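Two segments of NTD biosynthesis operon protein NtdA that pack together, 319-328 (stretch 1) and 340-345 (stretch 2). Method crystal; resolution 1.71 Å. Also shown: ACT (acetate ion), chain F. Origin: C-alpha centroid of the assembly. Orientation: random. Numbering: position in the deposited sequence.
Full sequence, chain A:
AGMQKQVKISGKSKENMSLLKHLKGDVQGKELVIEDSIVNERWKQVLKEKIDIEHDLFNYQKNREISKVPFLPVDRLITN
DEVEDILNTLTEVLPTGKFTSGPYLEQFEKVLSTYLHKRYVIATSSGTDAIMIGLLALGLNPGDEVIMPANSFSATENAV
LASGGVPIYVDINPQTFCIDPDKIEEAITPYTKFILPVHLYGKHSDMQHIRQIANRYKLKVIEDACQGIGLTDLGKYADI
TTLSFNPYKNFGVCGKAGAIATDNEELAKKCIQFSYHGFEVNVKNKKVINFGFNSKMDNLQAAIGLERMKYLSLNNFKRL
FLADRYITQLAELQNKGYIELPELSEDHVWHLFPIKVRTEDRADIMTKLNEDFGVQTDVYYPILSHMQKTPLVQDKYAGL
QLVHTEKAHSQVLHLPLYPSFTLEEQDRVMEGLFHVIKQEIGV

Stretch 1 319-328: RLFLADRYIT
Stretch 2, residues 340-345: ELPELS

The packing of residues 340-345 of NtdA against the helix 319-328 is a small contact made by apolar side chains, with several methyl groups resting close to oxygen atoms, in which an extended loop lays its leucines and a proline against one flank of a helix without a single hydrogen bond between the two. It illustrates a general principle: apolar side chains can pack a loop against a helix with no hydrogen bond between them.

The helix begins before Arg319 and continues beyond Thr328, with phi/psi values close to -60/-43 throughout. Its i to i+4 ladder is complete within the segment, from Ala323 N to Arg319 O (2.9 Å) through Asp324 N to Leu320 O (2.8 Å) to Thr328 N to Asp324 O (2.9 Å). The loop forms no regular strand, yet it is drawn out: Leu341 (-106/152), Pro342 (-69/159) and Glu343 (-78/140) are extended, and at Leu344 psi falls to 86. A weak hydrogen bond from Ser345 N to Glu343 O (2.8 Å) accompanies this bend.

The register runs backward as the loop crosses the helix obliquely. Leu341 lies beside Ile327, with their CA atoms 6.3 Å apart, and Leu344 lies beside Asp324, with a CA separation of 6.6 Å. Three residue steps separate the pairs on each side, but the extended loop covers 9.0 Å from Leu341 CA to Leu344 CA, against 5.1 Å from Asp324 CA to Ile327 CA. Leu341 and Leu344 direct their CA-to-CB bonds toward the helix, whereas Glu343 points away and remains exposed. In all, 345 Å² is buried, counting both sides.

Ile327 is the centre of the contact and the residue most covered by the opposing stretch. Its CA-to-CB bond points sideways, but chi1 m and chi2 t carry the end of the side chain nearer the loop. There Ile327 CD1 lies 3.3 Å from Pro342 O, 4.2 Å from Pro342 CG and 4.0 Å from Leu344 CB. The methyl has no polar hydrogen to offer the carbonyl oxygen, so this is a close van der Waals approach and not a conventional hydrogen bond. The proline ring, C-gamma endo, offers a rigid apolar surface.

Leu341, also m,t, reaches the helix backbone instead, with Leu341 CD1 standing 3.6 Å from Ile327 O. Leu344 adopts t,p and serves the other end of the contact. Leu344 CD1 meets Leu320 CD1 at 4.1 Å, a methyl-to-methyl contact with a leucine of the same t,p rotamer one turn earlier than Asp324. Leu344 CD2 lies 3.3 Å from Asp324 OD1. Asp324 has chi1 t and chi2 56°, and its other carboxylate oxygen, OD2, is hydrogen-bonded elsewhere in the structure.

Arg319 takes no part in the packing. Its side chain, m,t,t with chi4 -90°, extends from the helix to an acetate, probably from the crystallisation liquor. Hydrogen bonds run from Arg319 NH1 to acetate O (2.5 Å, very short) and from Arg319 NH2 to acetate OXT (3.0 Å) and O (2.8 Å), with O near the guanidinium plane at its edge.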

# COMPACT_ATOMS: atom_id res chain seq x y z
N ARG A 319 11.12 25.67 2.78
CA ARG A 319 9.99 25.99 1.90
C ARG A 319 9.44 27.38 2.16
O ARG A 319 9.15 28.11 1.21
CB ARG A 319 8.86 24.96 2.07
CG ARG A 319 9.21 23.59 1.52
CD ARG A 319 8.04 22.63 1.81
NE ARG A 319 8.28 21.30 1.26
CZ ARG A 319 7.91 20.92 0.03
NH1 ARG A 319 7.28 21.77 -0.76
NH2 ARG A 319 8.21 19.69 -0.40
N LEU A 320 9.31 27.74 3.43
CA LEU A 320 8.80 29.07 3.77
C LEU A 320 9.77 30.15 3.26
O LEU A 320 9.34 31.18 2.73
CB LEU A 320 8.62 29.20 5.29
CG LEU A 320 8.44 30.62 5.82
CD1 LEU A 320 7.14 31.23 5.33
CD2 LEU A 320 8.53 30.66 7.35
N PHE A 321 11.07 29.91 3.44
CA PHE A 321 12.06 30.89 2.99
C PHE A 321 11.93 31.10 1.49
O PHE A 321 11.94 32.23 1.01
CB PHE A 321 13.49 30.46 3.33
CG PHE A 321 14.53 31.48 2.96
CD1 PHE A 321 14.79 32.56 3.80
CD2 PHE A 321 15.23 31.38 1.76
CE1 PHE A 321 15.74 33.52 3.46
CE2 PHE A 321 16.18 32.34 1.42
CZ PHE A 321 16.43 33.41 2.27
N LEU A 322 11.81 29.99 0.76
CA LEU A 322 11.62 30.07 -0.68
C LEU A 322 10.35 30.84 -1.05
O LEU A 322 10.38 31.66 -1.97
CB LEU A 322 11.56 28.67 -1.29
CG LEU A 322 12.92 27.97 -1.32
CD1 LEU A 322 12.71 26.49 -1.67
CD2 LEU A 322 13.90 28.63 -2.31
N ALA A 323 9.25 30.57 -0.36
CA ALA A 323 7.99 31.23 -0.67
C ALA A 323 8.11 32.73 -0.40
O ALA A 323 7.68 33.55 -1.20
CB ALA A 323 6.83 30.63 0.14
N ASP A 324 8.72 33.06 0.73
CA ASP A 324 8.93 34.46 1.11
C ASP A 324 9.77 35.17 0.04
O ASP A 324 9.50 36.33 -0.29
CB ASP A 324 9.63 34.53 2.47
CG ASP A 324 9.91 35.95 2.93
OD1 ASP A 324 8.97 36.77 3.02
OD2 ASP A 324 11.08 36.23 3.23
N ARG A 325 10.76 34.47 -0.49
CA ARG A 325 11.68 35.06 -1.47
C ARG A 325 10.96 35.32 -2.80
O ARG A 325 11.14 36.37 -3.41
CB ARG A 325 12.89 34.16 -1.65
CG ARG A 325 14.09 34.81 -2.36
CD ARG A 325 15.36 34.00 -2.10
NE ARG A 325 16.57 34.62 -2.65
CZ ARG A 325 17.07 34.37 -3.86
NH1 ARG A 325 16.45 33.54 -4.68
NH2 ARG A 325 18.20 34.96 -4.26
N TYR A 326 10.13 34.37 -3.24
CA TYR A 326 9.28 34.59 -4.41
C TYR A 326 8.37 35.78 -4.20
O TYR A 326 8.21 36.62 -5.09
CB TYR A 326 8.38 33.38 -4.68
CG TYR A 326 8.95 32.28 -5.54
CD1 TYR A 326 9.70 32.56 -6.69
CD2 TYR A 326 8.70 30.95 -5.22
CE1 TYR A 326 10.19 31.54 -7.49
CE2 TYR A 326 9.19 29.92 -6.01
CZ TYR A 326 9.93 30.22 -7.14
OH TYR A 326 10.40 29.19 -7.92
N ILE A 327 7.72 35.84 -3.04
CA ILE A 327 6.69 36.86 -2.83
C ILE A 327 7.32 38.25 -2.80
O ILE A 327 6.80 39.20 -3.39
CB ILE A 327 5.87 36.59 -1.55
CG1 ILE A 327 4.99 35.35 -1.74
CG2 ILE A 327 5.02 37.80 -1.17
CD1 ILE A 327 4.38 34.81 -0.43
N THR A 328 8.46 38.36 -2.15
CA THR A 328 9.16 39.63 -2.09
C THR A 328 9.75 40.02 -3.45
O THR A 328 9.56 41.15 -3.92
CB THR A 328 10.26 39.59 -1.00
OG1 THR A 328 9.62 39.38 0.27
CG2 THR A 328 11.05 40.91 -0.96
N GLU A 340 -0.97 37.58 -9.75
CA GLU A 340 -1.32 37.56 -8.33
C GLU A 340 -0.32 36.66 -7.62
O GLU A 340 -0.01 35.58 -8.10
CB GLU A 340 -2.72 37.00 -8.11
CG GLU A 340 -3.86 37.93 -8.51
CD GLU A 340 -5.23 37.31 -8.21
OE1 GLU A 340 -5.44 36.86 -7.06
OE2 GLU A 340 -6.08 37.25 -9.13
N LEU A 341 0.17 37.11 -6.47
CA LEU A 341 1.07 36.29 -5.66
C LEU A 341 0.29 35.80 -4.44
O LEU A 341 -0.62 36.48 -3.97
CB LEU A 341 2.26 37.13 -5.17
CG LEU A 341 3.30 37.48 -6.22
CD1 LEU A 341 4.18 38.66 -5.77
CD2 LEU A 341 4.19 36.26 -6.56
N PRO A 342 0.68 34.64 -3.90
CA PRO A 342 0.01 34.25 -2.65
C PRO A 342 0.41 35.17 -1.51
O PRO A 342 1.43 35.85 -1.57
CB PRO A 342 0.51 32.82 -2.40
CG PRO A 342 1.87 32.78 -3.08
CD PRO A 342 1.77 33.72 -4.28
N GLU A 343 -0.43 35.21 -0.48
CA GLU A 343 -0.15 36.00 0.71
C GLU A 343 0.86 35.28 1.60
O GLU A 343 0.80 34.06 1.76
CB GLU A 343 -1.46 36.21 1.47
CG GLU A 343 -1.34 37.00 2.76
CD GLU A 343 -2.69 37.19 3.43
OE1 GLU A 343 -3.71 37.13 2.71
OE2 GLU A 343 -2.73 37.38 4.66
N LEU A 344 1.80 36.01 2.17
CA LEU A 344 2.75 35.39 3.09
C LEU A 344 2.03 35.21 4.42
O LEU A 344 2.09 36.08 5.30
CB LEU A 344 3.98 36.28 3.26
CG LEU A 344 5.12 35.70 4.09
CD1 LEU A 344 5.86 34.56 3.38
CD2 LEU A 344 6.11 36.78 4.58
N SER A 345 1.31 34.11 4.56
CA SER A 345 0.49 33.91 5.75
C SER A 345 1.04 32.80 6.64
O SER A 345 1.79 31.93 6.19
CB SER A 345 -0.94 33.60 5.35
OG SER A 345 -1.00 32.29 4.82
C ACT F . 6.93 19.39 -3.40
O ACT F . 7.09 20.46 -2.83
OXT ACT F . 7.55 18.40 -3.02
CH3 ACT F . 5.99 19.32 -4.58